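Local coordinates for putative DNA-binding protein (Streptomyces coelicolor, PDB 2EWT) that probably binds DNA through a helix-turn-helix domain, as BldD, a central regulator of aerial mycelium formation, at residues R14-R17 / T18-G21; S23-G26 / V27-S31; Y62-P65 / V66-L70. All coordinates share one frame; numbering follows the deposited sequence.

Contact 1: residues R14-R17 / T18-G21; sequences RAIR and TQQG
T18 meets R14, A15 and R17 over the final turn of helix 3-19, its two branches put to different uses. Its OG1 occupies the slot between its own backbone N and carbonyl carbon (chi1 56°), which sets the hydroxyl near two carbonyls of the preceding turn: OG1 lies 3.0 Å from R14 O and 2.9 Å from A15 O. One proton faces two acceptors, and either could take it. R14 O also receives the backbone bond from T18 N at 3.0 Å, almost straight.

The methyl branch lies beside the backbone N and, besides resting near R14 O, covers one face of the R17 guanidinium, T18 CG2 standing 3.6 Å from R17 NH1. The two side chains cross at a slant. R17 leaves the helix in an extended line, and a bend at chi3 (66°) turns the flat group to lie under this methyl. Its polar edge is used elsewhere, NE in a salt bridge to E44 and NH1 in a hydrogen bond to L22 O.

Q19 runs extended alongside the helix, its chain passing over A15 O, and brings NE2 to 3.8 Å from A15 CB. Q20 CG rests 3.3 Å from R17 O, while its chain slants across I16 and touches Y62 beyond. An alanine in its place is likely to leave I16 and Y62 less covered where the aliphatic chain now lies against them. The backbone closes with Q20 N to R17 O at 3.3 Å, then G21 N to T18 O at 2.8 Å, with a positive phi at G21 (68°) that suits glycine.

The arrangement is a glycine-terminated helix end leading into the helix-turn-helix unit. The salt bridge of the buried R17 to E44 resembles the arginine-glutamate pair of 434 repressor.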
ATOM      1  N   ARG A  14      -6.954   7.712  10.495  1.00  8.71           N
ATOM      2  CA  ARG A  14      -7.539   8.687  11.413  1.00  9.49           C
ATOM      3  C   ARG A  14      -7.090   8.407  12.850  1.00 11.35           C
ATOM      4  O   ARG A  14      -6.727   9.325  13.587  1.00 10.90           O
ATOM      5  CB  ARG A  14      -9.075   8.658  11.330  1.00 10.80           C
ATOM      6  CG  ARG A  14      -9.750   9.677  12.252  1.00 13.29           C
ATOM      7  CD  ARG A  14     -11.269   9.531  12.318  1.00 19.08           C
ATOM      8  NE  ARG A  14     -11.962  10.005  11.120  1.00 24.61           N
ATOM      9  CZ  ARG A  14     -12.220   9.261  10.048  1.00 27.55           C
ATOM     10  NH1 ARG A  14     -11.841   7.990  10.008  1.00 28.89           N
ATOM     11  NH2 ARG A  14     -12.875   9.788   9.018  1.00 27.29           N
ATOM     12  N   ALA A  15      -7.105   7.138  13.242  1.00 12.57           N
ATOM     13  CA  ALA A  15      -6.697   6.759  14.590  1.00 12.92           C
ATOM     14  C   ALA A  15      -5.258   7.178  14.872  1.00 12.89           C
ATOM     15  O   ALA A  15      -4.982   7.822  15.880  1.00 14.05           O
ATOM     16  CB  ALA A  15      -6.856   5.251  14.783  1.00 14.20           C
ATOM     17  N   ILE A  16      -4.339   6.823  13.979  1.00 12.63           N
ATOM     18  CA  ILE A  16      -2.935   7.176  14.163  1.00 11.83           C
ATOM     19  C   ILE A  16      -2.728   8.691  14.237  1.00 11.78           C
ATOM     20  O   ILE A  16      -1.936   9.173  15.047  1.00 11.11           O
ATOM     21  CB  ILE A  16      -2.058   6.567  13.040  1.00 12.87           C
ATOM     22  CG1 ILE A  16      -1.751   5.103  13.364  1.00 16.45           C
ATOM     23  CG2 ILE A  16      -0.758   7.346  12.892  1.00 13.35           C
ATOM     24  CD1 ILE A  16      -2.978   4.231  13.542  1.00 18.75           C
ATOM     25  N   ARG A  17      -3.440   9.437  13.397  1.00  9.89           N
ATOM     26  CA  ARG A  17      -3.327  10.893  13.406  1.00 10.85           C
ATOM     27  C   ARG A  17      -3.745  11.463  14.757  1.00 11.40           C
ATOM     28  O   ARG A  17      -2.985  12.188  15.395  1.00 12.21           O
ATOM     29  CB  ARG A  17      -4.211  11.515  12.325  1.00  8.22           C
ATOM     30  CG  ARG A  17      -4.359  13.025  12.463  1.00  9.46           C
ATOM     31  CD  ARG A  17      -5.138  13.628  11.306  1.00  8.43           C
ATOM     32  NE  ARG A  17      -6.536  13.198  11.252  1.00  8.65           N
ATOM     33  CZ  ARG A  17      -7.481  13.576  12.110  1.00 11.07           C
ATOM     34  NH1 ARG A  17      -7.194  14.398  13.116  1.00  9.15           N
ATOM     35  NH2 ARG A  17      -8.729  13.158  11.940  1.00  8.28           N
ATOM     36  N   THR A  18      -4.964  11.134  15.176  1.00 13.61           N
ATOM     37  CA  THR A  18      -5.505  11.618  16.442  1.00 14.36           C
ATOM     38  C   THR A  18      -4.687  11.134  17.632  1.00 17.59           C
ATOM     39  O   THR A  18      -4.494  11.868  18.601  1.00 16.98           O
ATOM     40  CB  THR A  18      -6.971  11.171  16.627  1.00 15.53           C
ATOM     41  OG1 THR A  18      -7.055   9.743  16.531  1.00 17.53           O
ATOM     42  CG2 THR A  18      -7.861  11.803  15.560  1.00 15.12           C
ATOM     43  N   GLN A  19      -4.199   9.900  17.551  1.00 19.26           N
ATOM     44  CA  GLN A  19      -3.405   9.320  18.629  1.00 21.50           C
ATOM     45  C   GLN A  19      -2.197  10.157  19.017  1.00 20.86           C
ATOM     46  O   GLN A  19      -1.797  10.169  20.182  1.00 22.64           O
ATOM     47  CB  GLN A  19      -2.949   7.910  18.252  1.00 22.59           C
ATOM     48  CG  GLN A  19      -3.961   6.836  18.587  1.00 25.97           C
ATOM     49  CD  GLN A  19      -3.504   5.458  18.164  1.00 26.27           C
ATOM     50  OE1 GLN A  19      -2.331   5.110  18.306  1.00 27.87           O
ATOM     51  NE2 GLN A  19      -4.432   4.659  17.653  1.00 28.90           N
ATOM     52  N   GLN A  20      -1.605  10.849  18.052  1.00 19.17           N
ATOM     53  CA  GLN A  20      -0.453  11.680  18.355  1.00 20.47           C
ATOM     54  C   GLN A  20      -0.831  13.150  18.500  1.00 17.60           C
ATOM     55  O   GLN A  20       0.002  14.040  18.337  1.00 19.10           O
ATOM     56  CB  GLN A  20       0.632  11.502  17.296  1.00 22.28           C
ATOM     57  CG  GLN A  20       0.236  11.884  15.892  1.00 24.56           C
ATOM     58  CD  GLN A  20       1.249  11.398  14.881  1.00 26.88           C
ATOM     59  OE1 GLN A  20       1.358  10.199  14.624  1.00 28.93           O
ATOM     60  NE2 GLN A  20       2.007  12.324  14.313  1.00 27.47           N
ATOM     61  N   GLY A  21      -2.106  13.384  18.801  1.00 17.28           N
ATOM     62  CA  GLY A  21      -2.609  14.730  19.028  1.00 14.68           C
ATOM     63  C   GLY A  21      -2.681  15.725  17.885  1.00 14.89           C
ATOM     64  O   GLY A  21      -2.633  16.931  18.119  1.00 14.19           O
TER

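Contact 2: residues S23-G26 / V27-S31; sequences SLHG and VEEKS
H25 and E29, one turn apart, lay ring and carboxylate over each other. E29 CD stands 3.5 Å from H25 NE2, above one face of the imidazole and displaced toward its rim, and the two planes are only 17° apart. With CG of H25 pointing opposite its backbone N (chi1 -178°), the ring swings along the helix surface to meet the E29 chain, which extends back from the following turn. H25 NE2 and E29 OE2 do approach, but at an angle too poor for a hydrogen bond, so the pair is a face-on stack and not an edge-on bridge.

G26 has no side chain, and the E29 carboxylate passes close to its backbone, OE1 reaching 3.7 Å from G26 CA. Both polar atoms of this glycine are engaged. Its N donates to S23 OG at 2.9 Å, the N-cap bond that opens the helix, and its O accepts a nearly straight bond from K30 N at 2.8 Å.

V27 faces inward. Its CG2 lies beside its own backbone N and 3.5 Å from S23 O, the carbonyl that V27 N also bonds. At the other end, V27 O is gripped from opposite faces of its plane by S31 OG (2.8 Å) and S31 N (2.9 Å), which ties the end of the helix into its last turn. S31 OG is also hydrogen-bonded to W35 N.

Helix 24-30 is the first helix of the helix-turn-helix. L24 lies against A37, V40 and E44 of helix 37-45, while E28 OE1 accepts from A37 N at the start of that helix. On the inner side, V27 packs on R17 of helix 3-19 and on F61 and Y62 of helix 52-62.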
ATOM      1  N   SER A  23      -4.758  17.416  14.641  1.00  9.07           N
ATOM      2  CA  SER A  23      -6.062  17.614  14.024  1.00  8.17           C
ATOM      3  C   SER A  23      -5.730  17.629  12.535  1.00  9.18           C
ATOM      4  O   SER A  23      -4.553  17.614  12.171  1.00  8.20           O
ATOM      5  CB  SER A  23      -6.651  18.971  14.427  1.00  7.88           C
ATOM      6  OG  SER A  23      -5.814  20.034  13.995  1.00  9.79           O
ATOM      7  N   LEU A  24      -6.739  17.657  11.668  1.00  8.10           N
ATOM      8  CA  LEU A  24      -6.449  17.700  10.240  1.00  9.27           C
ATOM      9  C   LEU A  24      -5.692  18.991   9.929  1.00  7.08           C
ATOM     10  O   LEU A  24      -4.789  19.008   9.089  1.00  6.73           O
ATOM     11  CB  LEU A  24      -7.745  17.615   9.425  1.00  9.43           C
ATOM     12  CG  LEU A  24      -8.396  16.227   9.420  1.00  8.79           C
ATOM     13  CD1 LEU A  24      -9.742  16.289   8.711  1.00  7.60           C
ATOM     14  CD2 LEU A  24      -7.468  15.224   8.733  1.00  9.23           C
ATOM     15  N   HIS A  25      -6.055  20.073  10.614  1.00  8.64           N
ATOM     16  CA  HIS A  25      -5.378  21.353  10.416  1.00  8.35           C
ATOM     17  C   HIS A  25      -3.925  21.186  10.859  1.00  9.20           C
ATOM     18  O   HIS A  25      -2.998  21.663  10.199  1.00  6.81           O
ATOM     19  CB  HIS A  25      -6.049  22.448  11.258  1.00 11.18           C
ATOM     20  CG  HIS A  25      -5.442  23.806  11.080  1.00 12.17           C
ATOM     21  ND1 HIS A  25      -5.543  24.794  12.035  1.00 15.81           N
ATOM     22  CD2 HIS A  25      -4.743  24.345  10.055  1.00 13.28           C
ATOM     23  CE1 HIS A  25      -4.932  25.883  11.607  1.00 15.04           C
ATOM     24  NE2 HIS A  25      -4.438  25.638  10.407  1.00 14.40           N
ATOM     25  N   GLY A  26      -3.739  20.498  11.983  1.00  7.76           N
ATOM     26  CA  GLY A  26      -2.402  20.268  12.505  1.00  9.32           C
ATOM     27  C   GLY A  26      -1.516  19.538  11.514  1.00  9.43           C
ATOM     28  O   GLY A  26      -0.320  19.825  11.406  1.00  8.71           O
ATOM     29  N   VAL A  27      -2.103  18.587  10.793  1.00  9.66           N
ATOM     30  CA  VAL A  27      -1.365  17.820   9.796  1.00  9.18           C
ATOM     31  C   VAL A  27      -0.921  18.738   8.664  1.00  9.63           C
ATOM     32  O   VAL A  27       0.219  18.671   8.217  1.00  9.75           O
ATOM     33  CB  VAL A  27      -2.225  16.671   9.218  1.00  9.72           C
ATOM     34  CG1 VAL A  27      -1.555  16.076   7.983  1.00  8.86           C
ATOM     35  CG2 VAL A  27      -2.407  15.585  10.270  1.00  8.43           C
ATOM     36  N   GLU A  28      -1.826  19.601   8.208  1.00  9.94           N
ATOM     37  CA  GLU A  28      -1.507  20.533   7.132  1.00  7.68           C
ATOM     38  C   GLU A  28      -0.391  21.479   7.564  1.00 10.02           C
ATOM     39  O   GLU A  28       0.480  21.831   6.769  1.00  9.96           O
ATOM     40  CB  GLU A  28      -2.751  21.339   6.737  1.00  7.57           C
ATOM     41  CG  GLU A  28      -2.581  22.156   5.460  1.00 10.65           C
ATOM     42  CD  GLU A  28      -3.890  22.715   4.939  1.00 13.90           C
ATOM     43  OE1 GLU A  28      -4.844  21.928   4.763  1.00 12.21           O
ATOM     44  OE2 GLU A  28      -3.967  23.940   4.701  1.00 17.07           O
ATOM     45  N   GLU A  29      -0.420  21.890   8.828  1.00 11.27           N
ATOM     46  CA  GLU A  29       0.601  22.793   9.340  1.00 11.34           C
ATOM     47  C   GLU A  29       1.942  22.090   9.486  1.00 12.22           C
ATOM     48  O   GLU A  29       2.956  22.573   8.990  1.00 13.39           O
ATOM     49  CB  GLU A  29       0.180  23.371  10.692  1.00 13.04           C
ATOM     50  CG  GLU A  29      -1.014  24.300  10.620  1.00 15.20           C
ATOM     51  CD  GLU A  29      -1.460  24.782  11.985  1.00 17.35           C
ATOM     52  OE1 GLU A  29      -1.804  23.930  12.834  1.00 21.76           O
ATOM     53  OE2 GLU A  29      -1.467  26.010  12.207  1.00 19.77           O
ATOM     54  N   LYS A  30       1.944  20.944  10.159  1.00 12.47           N
ATOM     55  CA  LYS A  30       3.183  20.202  10.370  1.00 13.80           C
ATOM     56  C   LYS A  30       3.842  19.772   9.063  1.00 14.31           C
ATOM     57  O   LYS A  30       5.073  19.721   8.972  1.00 15.07           O
ATOM     58  CB  LYS A  30       2.934  18.972  11.254  1.00 13.46           C
ATOM     59  CG  LYS A  30       4.215  18.244  11.651  1.00 14.06           C
ATOM     60  CD  LYS A  30       3.967  17.138  12.660  1.00 17.04           C
ATOM     61  CE  LYS A  30       5.290  16.556  13.152  1.00 15.26           C
ATOM     62  NZ  LYS A  30       5.096  15.512  14.195  1.00 18.53           N
ATOM     63  N   SER A  31       3.030  19.486   8.048  1.00 15.12           N
ATOM     64  CA  SER A  31       3.549  19.051   6.754  1.00 14.62           C
ATOM     65  C   SER A  31       3.838  20.216   5.814  1.00 14.91           C
ATOM     66  O   SER A  31       4.093  20.015   4.630  1.00 14.85           O
ATOM     67  CB  SER A  31       2.565  18.095   6.076  1.00 12.52           C
ATOM     68  OG  SER A  31       1.392  18.777   5.670  1.00 12.16           O
TER

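Contact 3: residues Y62-P65 / V66-L70; sequences YGVP and VQELL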
ATOM      1  N   TYR A  62       3.717  10.229  10.005  1.00 12.82           N
ATOM      2  CA  TYR A  62       3.191   9.952  11.331  1.00 13.77           C
ATOM      3  C   TYR A  62       4.189   9.230  12.229  1.00 14.56           C
ATOM      4  O   TYR A  62       3.959   9.092  13.429  1.00 16.51           O
ATOM      5  CB  TYR A  62       1.897   9.146  11.224  1.00 11.51           C
ATOM      6  CG  TYR A  62       0.726   9.956  10.701  1.00 10.56           C
ATOM      7  CD1 TYR A  62       0.382  11.173  11.290  1.00 11.04           C
ATOM      8  CD2 TYR A  62      -0.043   9.502   9.630  1.00 12.16           C
ATOM      9  CE1 TYR A  62      -0.700  11.924  10.829  1.00 10.76           C
ATOM     10  CE2 TYR A  62      -1.132  10.247   9.157  1.00 11.04           C
ATOM     11  CZ  TYR A  62      -1.452  11.456   9.762  1.00 11.22           C
ATOM     12  OH  TYR A  62      -2.526  12.188   9.307  1.00 10.04           O
ATOM     13  N   GLY A  63       5.293   8.773  11.645  1.00 16.91           N
ATOM     14  CA  GLY A  63       6.313   8.086  12.418  1.00 18.11           C
ATOM     15  C   GLY A  63       5.935   6.682  12.855  1.00 19.15           C
ATOM     16  O   GLY A  63       6.363   6.218  13.914  1.00 18.77           O
ATOM     17  N   VAL A  64       5.133   5.999  12.043  1.00 18.03           N
ATOM     18  CA  VAL A  64       4.707   4.640  12.358  1.00 19.44           C
ATOM     19  C   VAL A  64       4.960   3.713  11.173  1.00 20.34           C
ATOM     20  O   VAL A  64       5.052   4.162  10.032  1.00 20.59           O
ATOM     21  CB  VAL A  64       3.198   4.577  12.687  1.00 19.66           C
ATOM     22  CG1 VAL A  64       2.873   5.511  13.840  1.00 19.29           C
ATOM     23  CG2 VAL A  64       2.381   4.936  11.455  1.00 19.38           C
ATOM     24  N   PRO A  65       5.093   2.404  11.435  1.00 22.35           N
ATOM     25  CA  PRO A  65       5.329   1.440  10.354  1.00 21.91           C
ATOM     26  C   PRO A  65       4.060   1.319   9.510  1.00 19.83           C
ATOM     27  O   PRO A  65       2.956   1.471  10.030  1.00 19.72           O
ATOM     28  CB  PRO A  65       5.635   0.146  11.107  1.00 21.95           C
ATOM     29  CG  PRO A  65       6.206   0.630  12.410  1.00 24.11           C
ATOM     30  CD  PRO A  65       5.278   1.767  12.749  1.00 21.90           C
ATOM     31  N   VAL A  66       4.213   1.046   8.219  1.00 19.64           N
ATOM     32  CA  VAL A  66       3.054   0.905   7.341  1.00 18.27           C
ATOM     33  C   VAL A  66       2.076  -0.126   7.904  1.00 18.41           C
ATOM     34  O   VAL A  66       0.864   0.049   7.825  1.00 16.81           O
ATOM     35  CB  VAL A  66       3.477   0.474   5.912  1.00 19.14           C
ATOM     36  CG1 VAL A  66       4.239  -0.837   5.967  1.00 20.55           C
ATOM     37  CG2 VAL A  66       2.253   0.335   5.023  1.00 17.80           C
ATOM     38  N   GLN A  67       2.611  -1.192   8.494  1.00 19.46           N
ATOM     39  CA  GLN A  67       1.781  -2.250   9.060  1.00 21.41           C
ATOM     40  C   GLN A  67       0.716  -1.728  10.028  1.00 21.24           C
ATOM     41  O   GLN A  67      -0.407  -2.232  10.051  1.00 22.16           O
ATOM     42  CB  GLN A  67       2.663  -3.281   9.772  1.00 23.01           C
ATOM     43  CG  GLN A  67       1.925  -4.550  10.161  1.00 25.72           C
ATOM     44  CD  GLN A  67       1.328  -5.259   8.964  1.00 26.89           C
ATOM     45  OE1 GLN A  67       2.036  -5.608   8.019  1.00 29.12           O
ATOM     46  NE2 GLN A  67       0.016  -5.475   8.994  1.00 26.81           N
ATOM     47  N   GLU A  68       1.063  -0.718  10.820  1.00 21.17           N
ATOM     48  CA  GLU A  68       0.122  -0.149  11.781  1.00 21.48           C
ATOM     49  C   GLU A  68      -1.108   0.477  11.131  1.00 20.60           C
ATOM     50  O   GLU A  68      -2.143   0.646  11.776  1.00 20.76           O
ATOM     51  CB  GLU A  68       0.812   0.910  12.647  1.00 22.92           C
ATOM     52  CG  GLU A  68       1.625   0.354  13.802  1.00 27.36           C
ATOM     53  CD  GLU A  68       2.047   1.436  14.780  1.00 28.61           C
ATOM     54  OE1 GLU A  68       1.167   2.199  15.234  1.00 29.20           O
ATOM     55  OE2 GLU A  68       3.252   1.521  15.097  1.00 31.02           O
ATOM     56  N   LEU A  69      -0.993   0.817   9.851  1.00 16.74           N
ATOM     57  CA  LEU A  69      -2.093   1.443   9.129  1.00 15.89           C
ATOM     58  C   LEU A  69      -2.909   0.467   8.281  1.00 14.75           C
ATOM     59  O   LEU A  69      -3.958   0.832   7.751  1.00 13.95           O
ATOM     60  CB  LEU A  69      -1.546   2.558   8.232  1.00 13.91           C
ATOM     61  CG  LEU A  69      -0.753   3.677   8.914  1.00 15.68           C
ATOM     62  CD1 LEU A  69      -0.182   4.610   7.857  1.00 14.92           C
ATOM     63  CD2 LEU A  69      -1.657   4.442   9.877  1.00 17.97           C
ATOM     64  N   LEU A  70      -2.437  -0.770   8.163  1.00 12.79           N
ATOM     65  CA  LEU A  70      -3.125  -1.772   7.350  1.00 14.23           C
ATOM     66  C   LEU A  70      -4.296  -2.454   8.058  1.00 12.89           C
ATOM     67  O   LEU A  70      -4.161  -2.914   9.193  1.00 13.68           O
ATOM     68  CB  LEU A  70      -2.127  -2.840   6.881  1.00 15.96           C
ATOM     69  CG  LEU A  70      -1.023  -2.382   5.922  1.00 15.88           C
ATOM     70  CD1 LEU A  70      -0.150  -3.567   5.547  1.00 19.60           C
ATOM     71  CD2 LEU A  70      -1.643  -1.768   4.677  1.00 17.02           C
TER
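V64 and P65 lean against E68 and L69, as the chain leaving helix 52-62 folds into a short turn. The approach to this contact begins at G63, whose positive phi (73°) and bonds back into the last turn make a Schellman motif that closes the helix and redirects the chain.

V64 divides its side chain between two neighbours. CG2 fills the slot between backbone N and carbonyl carbon and meets L69 CG at 4.2 Å, an apolar contact. CB looks toward the E68 carboxylate, with E68 OE2 3.9 Å away, and the two side chains cross at about a right angle.

P65 comes still nearer to the same carboxylate: E68 OE2 lies 3.1 Å from P65 CD, a close approach of carboxylate oxygen to ring carbon. E68 gets there because its CG points opposite the carbonyl carbon (chi1 -81°) and the extended chain carries the carboxylate to the CD edge of the ring, the two side chains meeting at a slant. The P65 carbonyl holds the same residue by its backbone, E68 N to P65 O at 3.0 Å, the donor standing 52° above the carbonyl plane. Further three-residue steps follow, L69 N to V66 O at 2.9 Å and L70 N to Q67 O at 3.1 Å.

L69 and V66 pack on L55 of helix 52-62, and L69 reaches I16 of helix 3-19. V66 meets V66 of the second subunit. With helical phi/psi but three-residue bonds, the 66-69 turn probably corresponds in position to the short fifth helix, as in lambda- and 434-repressor-like domains, with L69 and L70 buried.

Contacts 1, 2 and 3 follow one another along the chain, all within one helix-turn-helix family domain. Contact 1 ends helix 3-19, contact 2 is built on helix 24-30, the next along the chain, and contact 3 follows helix 52-62. Centres lie about 11 Å apart for contacts 1 and 2 and for 1 and 3, but about 18 Å for 2 and 3. Contact 1 is therefore the middle element: R17 packs on L24 and V27, while I16 meets Y62 and L69. Y62 OH also touches V27 CG2. R17, V27, Y62 and L69 thus bring the end of helix 3-19, helix 24-30 and the C-terminal turn together, with subunit packing at contact 3.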